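Transglutaminase elicitor (Phytophthora sojae, PDB 3TW5) catalyses, as a transglutaminase, the cross-linking of glutamine side chains to amines and probably acts as a pathogen-associated pattern that elicits plant defence. Local coordinates at residues Tyr204-Ser209 with Tyr304-Glu309; Val240-Glu245 with Leu270-Ser275. The protein carries 1 engineered substitution. One frame throughout, in Å; residues are numbered along the deposited sequence.

Both interactions involve the large antiparallel sheet, in which strands 269-280 and 299-310 are neighbours, and their centres lie about 9 Å apart. Interaction 1 is a buried helix-on-sheet contact: residues 204-209 cross 304-309, and aromatic side chains close the gap around one histidine-tyrosine bond. Interaction 2 is strand pairing within the sheet, 240-245 against 270-275, held mainly by backbone bonds. Its face with Val240, Val273 and Ser275 turns to helix 202-215, whereas Glu242, Thr244 and Lys274 lie on a partly exposed face with polar and charged groups. The two contacts meet where Tyr306 OH bonds Ser275 OG and His206 packs on Val240.

Interaction 1. Residues Tyr204-Ser209 with Tyr304-Glu309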
loop_
_atom_site.group_PDB
_atom_site.type_symbol
_atom_site.label_atom_id
_atom_site.label_comp_id
_atom_site.label_asym_id
_atom_site.label_seq_id
_atom_site.Cartn_x
_atom_site.Cartn_y
_atom_site.Cartn_z
ATOM N N TYR A 204 1.420 10.834 -16.234
ATOM C CA TYR A 204 2.352 10.427 -15.197
ATOM C C TYR A 204 2.074 8.995 -14.735
ATOM O O TYR A 204 3.000 8.195 -14.604
ATOM C CB TYR A 204 2.370 11.403 -14.008
ATOM C CG TYR A 204 3.249 10.890 -12.899
ATOM C CD1 TYR A 204 4.632 10.845 -13.053
ATOM C CD2 TYR A 204 2.699 10.391 -11.724
ATOM C CE1 TYR A 204 5.446 10.339 -12.058
ATOM C CE2 TYR A 204 3.506 9.883 -10.716
ATOM C CZ TYR A 204 4.879 9.861 -10.893
ATOM O OH TYR A 204 5.687 9.357 -9.906
ATOM N N PHE A 205 0.803 8.675 -14.509
ATOM C CA PHE A 205 0.415 7.330 -14.087
ATOM C C PHE A 205 0.982 6.256 -15.020
ATOM O O PHE A 205 1.637 5.316 -14.560
ATOM C CB PHE A 205 -1.112 7.209 -13.974
ATOM C CG PHE A 205 -1.593 5.809 -13.689
ATOM C CD1 PHE A 205 -1.445 5.250 -12.423
ATOM C CD2 PHE A 205 -2.193 5.051 -14.687
ATOM C CE1 PHE A 205 -1.887 3.954 -12.161
ATOM C CE2 PHE A 205 -2.635 3.757 -14.430
ATOM C CZ PHE A 205 -2.481 3.210 -13.165
ATOM N N HIS A 206 0.738 6.410 -16.322
ATOM C CA HIS A 206 1.206 5.450 -17.325
ATOM C C HIS A 206 2.730 5.375 -17.362
ATOM O O HIS A 206 3.294 4.287 -17.271
ATOM C CB HIS A 206 0.645 5.784 -18.715
ATOM C CG HIS A 206 0.835 4.693 -19.728
ATOM N ND1 HIS A 206 -0.096 3.696 -19.933
ATOM C CD2 HIS A 206 1.846 4.445 -20.594
ATOM C CE1 HIS A 206 0.335 2.881 -20.880
ATOM N NE2 HIS A 206 1.512 3.313 -21.298
ATOM N N ILE A 207 3.382 6.533 -17.476
ATOM C CA ILE A 207 4.846 6.612 -17.542
ATOM C C ILE A 207 5.507 5.949 -16.328
ATOM O O ILE A 207 6.429 5.149 -16.482
ATOM C CB ILE A 207 5.338 8.078 -17.704
ATOM C CG1 ILE A 207 4.927 8.630 -19.075
ATOM C CG2 ILE A 207 6.857 8.174 -17.523
ATOM C CD1 ILE A 207 4.949 10.144 -19.172
ATOM N N ALA A 208 5.016 6.271 -15.132
ATOM C CA ALA A 208 5.541 5.699 -13.894
ATOM C C ALA A 208 5.311 4.192 -13.821
ATOM O O ALA A 208 6.248 3.437 -13.568
ATOM C CB ALA A 208 4.936 6.396 -12.677
ATOM N N SER A 209 4.071 3.763 -14.060
ATOM C CA SER A 209 3.694 2.350 -13.953
ATOM C C SER A 209 4.462 1.468 -14.929
ATOM O O SER A 209 4.908 0.383 -14.566
ATOM C CB SER A 209 2.190 2.169 -14.157
ATOM O OG SER A 209 1.446 2.939 -13.228
ATOM N N TYR A 304 -8.390 1.271 -15.740
ATOM C CA TYR A 304 -8.325 2.718 -15.871
ATOM C C TYR A 304 -8.346 3.096 -17.339
ATOM O O TYR A 304 -7.692 2.460 -18.168
ATOM C CB TYR A 304 -7.077 3.277 -15.181
ATOM C CG TYR A 304 -7.029 2.982 -13.702
ATOM C CD1 TYR A 304 -7.883 3.637 -12.813
ATOM C CD2 TYR A 304 -6.140 2.038 -13.190
ATOM C CE1 TYR A 304 -7.850 3.363 -11.452
ATOM C CE2 TYR A 304 -6.096 1.758 -11.826
ATOM C CZ TYR A 304 -6.954 2.425 -10.965
ATOM O OH TYR A 304 -6.919 2.155 -9.617
ATOM N N TYR A 305 -9.112 4.134 -17.646
ATOM C CA TYR A 305 -9.336 4.566 -19.016
ATOM C C TYR A 305 -8.892 6.012 -19.140
ATOM O O TYR A 305 -9.324 6.872 -18.369
ATOM C CB TYR A 305 -10.817 4.416 -19.387
ATOM C CG TYR A 305 -11.440 3.126 -18.895
ATOM C CD1 TYR A 305 -11.430 1.975 -19.686
ATOM C CD2 TYR A 305 -12.026 3.051 -17.630
ATOM C CE1 TYR A 305 -11.993 0.787 -19.231
ATOM C CE2 TYR A 305 -12.590 1.871 -17.164
ATOM C CZ TYR A 305 -12.571 0.742 -17.969
ATOM O OH TYR A 305 -13.132 -0.428 -17.505
ATOM N N TYR A 306 -8.024 6.274 -20.109
ATOM C CA TYR A 306 -7.485 7.609 -20.302
ATOM C C TYR A 306 -7.009 7.865 -21.725
ATOM O O TYR A 306 -6.631 6.939 -22.448
ATOM C CB TYR A 306 -6.356 7.892 -19.297
ATOM C CG TYR A 306 -5.330 6.786 -19.135
ATOM C CD1 TYR A 306 -5.511 5.771 -18.194
ATOM C CD2 TYR A 306 -4.169 6.767 -19.908
ATOM C CE1 TYR A 306 -4.569 4.757 -18.037
ATOM C CE2 TYR A 306 -3.218 5.759 -19.757
ATOM C CZ TYR A 306 -3.425 4.758 -18.821
ATOM O OH TYR A 306 -2.488 3.765 -18.671
ATOM N N LEU A 307 -7.056 9.132 -22.121
ATOM C CA LEU A 307 -6.456 9.584 -23.366
ATOM C C LEU A 307 -5.052 10.073 -23.063
ATOM O O LEU A 307 -4.865 10.909 -22.183
ATOM C CB LEU A 307 -7.265 10.736 -23.976
ATOM C CG LEU A 307 -8.673 10.512 -24.534
ATOM C CD1 LEU A 307 -9.330 11.855 -24.824
ATOM C CD2 LEU A 307 -8.646 9.639 -25.786
ATOM N N LEU A 308 -4.067 9.547 -23.779
ATOM C CA LEU A 308 -2.706 10.063 -23.686
ATOM C C LEU A 308 -2.448 11.053 -24.815
ATOM O O LEU A 308 -2.843 10.816 -25.961
ATOM C CB LEU A 308 -1.681 8.927 -23.724
ATOM C CG LEU A 308 -1.565 8.008 -22.504
ATOM C CD1 LEU A 308 -0.490 6.960 -22.740
ATOM C CD2 LEU A 308 -1.269 8.796 -21.236
ATOM N N GLU A 309 -1.798 12.165 -24.484
ATOM C CA GLU A 309 -1.452 13.176 -25.479
ATOM C C GLU A 309 -0.039 12.954 -26.001
ATOM O O GLU A 309 0.913 12.850 -25.223
ATOM C CB GLU A 309 -1.587 14.579 -24.896
ATOM C CG GLU A 309 -3.006 14.957 -24.527
ATOM C CD GLU A 309 -3.064 16.056 -23.486
ATOM O OE1 GLU A 309 -2.014 16.662 -23.194
ATOM O OE2 GLU A 309 -4.162 16.316 -22.955
#
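Tyr306 OH is held by two partners, His206 ND1 and, on the adjoining strand 269-280, Ser275 OG. Tyr306 OH lies 2.7 Å from His206 ND1 in a nearly straight hydrogen bond (169°); either group could be the donor. ND1 and the hydroxyl meet at the ring edges, in plane, and the rings lie rim to rim. Leu308 CD1 lies over one face of the imidazole, offset toward the rim, 4.1 Å from the centroid of the His206 ring in a CH-pi contact. The preceding residue, Phe205, is set against two tyrosines: its CZ lies 3.8 Å from Tyr304 CD2, the planes being inclined at 71°, while its CD2 has Tyr306 CE1 near the ring plane. One helical turn on, Ser209 OG bonds Phe205 O from above the carbonyl plane and also lies over one face of the phenyl ring, offset toward the rim. The helix crosses the strand at 85°; Tyr304, Tyr306 and Leu308, alternate residues of the strand, all point toward it. Phe238 makes an edge-to-face contact with His206, and helix 5-15 packs against Tyr204 and Ala208 of helix 202-215, which lies across strand 299-310.

Interaction 2. Residues Val240-Glu245 with Leu270-Ser275; sequences VYEQTE and LVYVKS
Glu242 and Tyr272 meet on one face of an antiparallel strand pair that is interrupted by a classic beta bulge. The carboxylate lies at the edge of the phenol ring, with Glu242 CD in the ring plane and the two planes 51° apart; OE2 comes to 3.3 Å from Tyr272 CD2. Glu242 CG is anti to the backbone N (chi1 -168°), and the extended chain beyond it carries the carboxylate there. Thr244 OG1, two residues on along the same face, donates a hydrogen bond to Glu242 OE2 (2.6 Å) on its anti side. The same oxygen bonds a 3-cyclohexyl-1-propylsulfonic acid molecule, probably from the crystallisation liquor. Lys274 lies beside Glu242, CB against CB, and its amine makes a cation-pi contact with Tyr303; Glu242 OE1 is 5.9 Å from Lys274 NZ, so any charge attraction acts at a distance. The other face is largely apolar where it meets helix 202-215. The side chains of Val240 and Val273 cross obliquely, with Val240 CG1 4.0 Å from Val273 CG1; both valines touch His206, while Gln243 CB and Glu245 CG rest on the two methyls of Val271. From Glu242 onward the register is regular: Glu242 pairs with Lys274 and Thr244 with Tyr272 as hydrogen-bonded pairs. At the bulge, Tyr241 N and Glu242 N share one acceptor in the carbonyl plane, reaching Lys274 O at 2.7 Å and 3.0 Å.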
loop_
_atom_site.group_PDB
_atom_site.type_symbol
_atom_site.label_atom_id
_atom_site.label_comp_id
_atom_site.label_asym_id
_atom_site.label_seq_id
_atom_site.Cartn_x
_atom_site.Cartn_y
_atom_site.Cartn_z
ATOM N N VAL A 240 -1.257 -3.150 -19.883
ATOM C CA VAL A 240 -2.002 -2.374 -20.865
ATOM C C VAL A 240 -2.870 -3.331 -21.678
ATOM O O VAL A 240 -2.361 -4.256 -22.318
ATOM C CB VAL A 240 -1.062 -1.577 -21.803
ATOM C CG1 VAL A 240 -1.863 -0.756 -22.808
ATOM C CG2 VAL A 240 -0.136 -0.675 -20.998
ATOM N N TYR A 241 -4.179 -3.107 -21.639
ATOM C CA TYR A 241 -5.138 -3.978 -22.312
ATOM C C TYR A 241 -5.528 -3.478 -23.702
ATOM O O TYR A 241 -5.923 -4.270 -24.556
ATOM C CB TYR A 241 -6.384 -4.164 -21.447
ATOM C CG TYR A 241 -6.249 -5.236 -20.386
ATOM C CD1 TYR A 241 -5.414 -5.059 -19.281
ATOM C CD2 TYR A 241 -6.970 -6.424 -20.480
ATOM C CE1 TYR A 241 -5.293 -6.045 -18.302
ATOM C CE2 TYR A 241 -6.859 -7.415 -19.506
ATOM C CZ TYR A 241 -6.020 -7.219 -18.422
ATOM O OH TYR A 241 -5.914 -8.197 -17.461
ATOM N N GLU A 242 -5.418 -2.171 -23.923
ATOM C CA GLU A 242 -5.782 -1.577 -25.205
ATOM C C GLU A 242 -5.063 -0.258 -25.473
ATOM O O GLU A 242 -5.021 0.626 -24.615
ATOM C CB GLU A 242 -7.298 -1.360 -25.280
ATOM C CG GLU A 242 -7.809 -1.023 -26.677
ATOM C CD GLU A 242 -9.220 -0.466 -26.680
ATOM O OE1 GLU A 242 -10.108 -1.050 -26.018
ATOM O OE2 GLU A 242 -9.442 0.557 -27.362
ATOM N N GLN A 243 -4.499 -0.142 -26.672
ATOM C CA GLN A 243 -4.002 1.126 -27.192
ATOM C C GLN A 243 -4.676 1.378 -28.531
ATOM O O GLN A 243 -4.586 0.553 -29.446
ATOM C CB GLN A 243 -2.486 1.098 -27.374
ATOM C CG GLN A 243 -1.695 1.099 -26.081
ATOM C CD GLN A 243 -0.199 1.039 -26.318
ATOM O OE1 GLN A 243 0.363 1.863 -27.043
ATOM N NE2 GLN A 243 0.458 0.062 -25.705
ATOM N N THR A 244 -5.365 2.509 -28.637
ATOM C CA THR A 244 -6.081 2.866 -29.855
ATOM C C THR A 244 -5.756 4.304 -30.228
ATOM O O THR A 244 -6.156 5.237 -29.533
ATOM C CB THR A 244 -7.608 2.684 -29.689
ATOM O OG1 THR A 244 -7.893 1.333 -29.304
ATOM C CG2 THR A 244 -8.339 2.996 -30.986
ATOM N N GLU A 245 -5.017 4.474 -31.321
ATOM C CA GLU A 245 -4.672 5.806 -31.812
ATOM C C GLU A 245 -5.928 6.553 -32.248
ATOM O O GLU A 245 -6.863 5.953 -32.788
ATOM C CB GLU A 245 -3.675 5.727 -32.969
ATOM C CG GLU A 245 -2.314 5.154 -32.588
ATOM C CD GLU A 245 -1.295 5.220 -33.722
ATOM O OE1 GLU A 245 -0.103 5.468 -33.432
ATOM O OE2 GLU A 245 -1.682 5.028 -34.902
ATOM N N LEU A 270 -3.742 11.659 -30.280
ATOM C CA LEU A 270 -4.210 11.042 -29.043
ATOM C C LEU A 270 -4.147 9.519 -29.112
ATOM O O LEU A 270 -4.190 8.935 -30.197
ATOM C CB LEU A 270 -5.640 11.495 -28.728
ATOM C CG LEU A 270 -5.953 12.994 -28.680
ATOM C CD1 LEU A 270 -7.449 13.203 -28.696
ATOM C CD2 LEU A 270 -5.327 13.670 -27.464
ATOM N N VAL A 271 -4.026 8.883 -27.949
ATOM C CA VAL A 271 -4.114 7.430 -27.847
ATOM C C VAL A 271 -5.018 7.075 -26.677
ATOM O O VAL A 271 -4.736 7.442 -25.538
ATOM C CB VAL A 271 -2.725 6.754 -27.667
ATOM C CG1 VAL A 271 -2.879 5.257 -27.431
ATOM C CG2 VAL A 271 -1.837 6.993 -28.875
ATOM N N TYR A 272 -6.113 6.378 -26.965
ATOM C CA TYR A 272 -6.991 5.865 -25.923
ATOM C C TYR A 272 -6.350 4.633 -25.317
ATOM O O TYR A 272 -6.022 3.682 -26.027
ATOM C CB TYR A 272 -8.373 5.520 -26.484
ATOM C CG TYR A 272 -9.252 4.738 -25.524
ATOM C CD1 TYR A 272 -10.004 5.388 -24.547
ATOM C CD2 TYR A 272 -9.330 3.348 -25.594
ATOM C CE1 TYR A 272 -10.807 4.679 -23.669
ATOM C CE2 TYR A 272 -10.129 2.630 -24.718
ATOM C CZ TYR A 272 -10.865 3.301 -23.758
ATOM O OH TYR A 272 -11.660 2.592 -22.887
ATOM N N VAL A 273 -6.165 4.657 -24.003
ATOM C CA VAL A 273 -5.545 3.541 -23.305
ATOM C C VAL A 273 -6.482 2.989 -22.244
ATOM O O VAL A 273 -7.096 3.740 -21.486
ATOM C CB VAL A 273 -4.180 3.931 -22.671
ATOM C CG1 VAL A 273 -3.541 2.737 -21.959
ATOM C CG2 VAL A 273 -3.230 4.480 -23.727
ATOM N N LYS A 274 -6.605 1.667 -22.229
ATOM C CA LYS A 274 -7.247 0.953 -21.144
ATOM C C LYS A 274 -6.199 0.035 -20.536
ATOM O O LYS A 274 -5.632 -0.819 -21.227
ATOM C CB LYS A 274 -8.439 0.147 -21.659
ATOM C CG LYS A 274 -9.022 -0.843 -20.653
ATOM C CD LYS A 274 -10.156 -1.639 -21.279
ATOM C CE LYS A 274 -10.540 -2.826 -20.423
ATOM N NZ LYS A 274 -11.720 -3.534 -20.970
ATOM N N SER A 275 -5.931 0.232 -19.247
ATOM C CA SER A 275 -4.908 -0.531 -18.535
ATOM C C SER A 275 -5.402 -0.946 -17.161
ATOM O O SER A 275 -6.335 -0.347 -16.624
ATOM C CB SER A 275 -3.616 0.280 -18.410
ATOM O OG SER A 275 -3.845 1.503 -17.736
#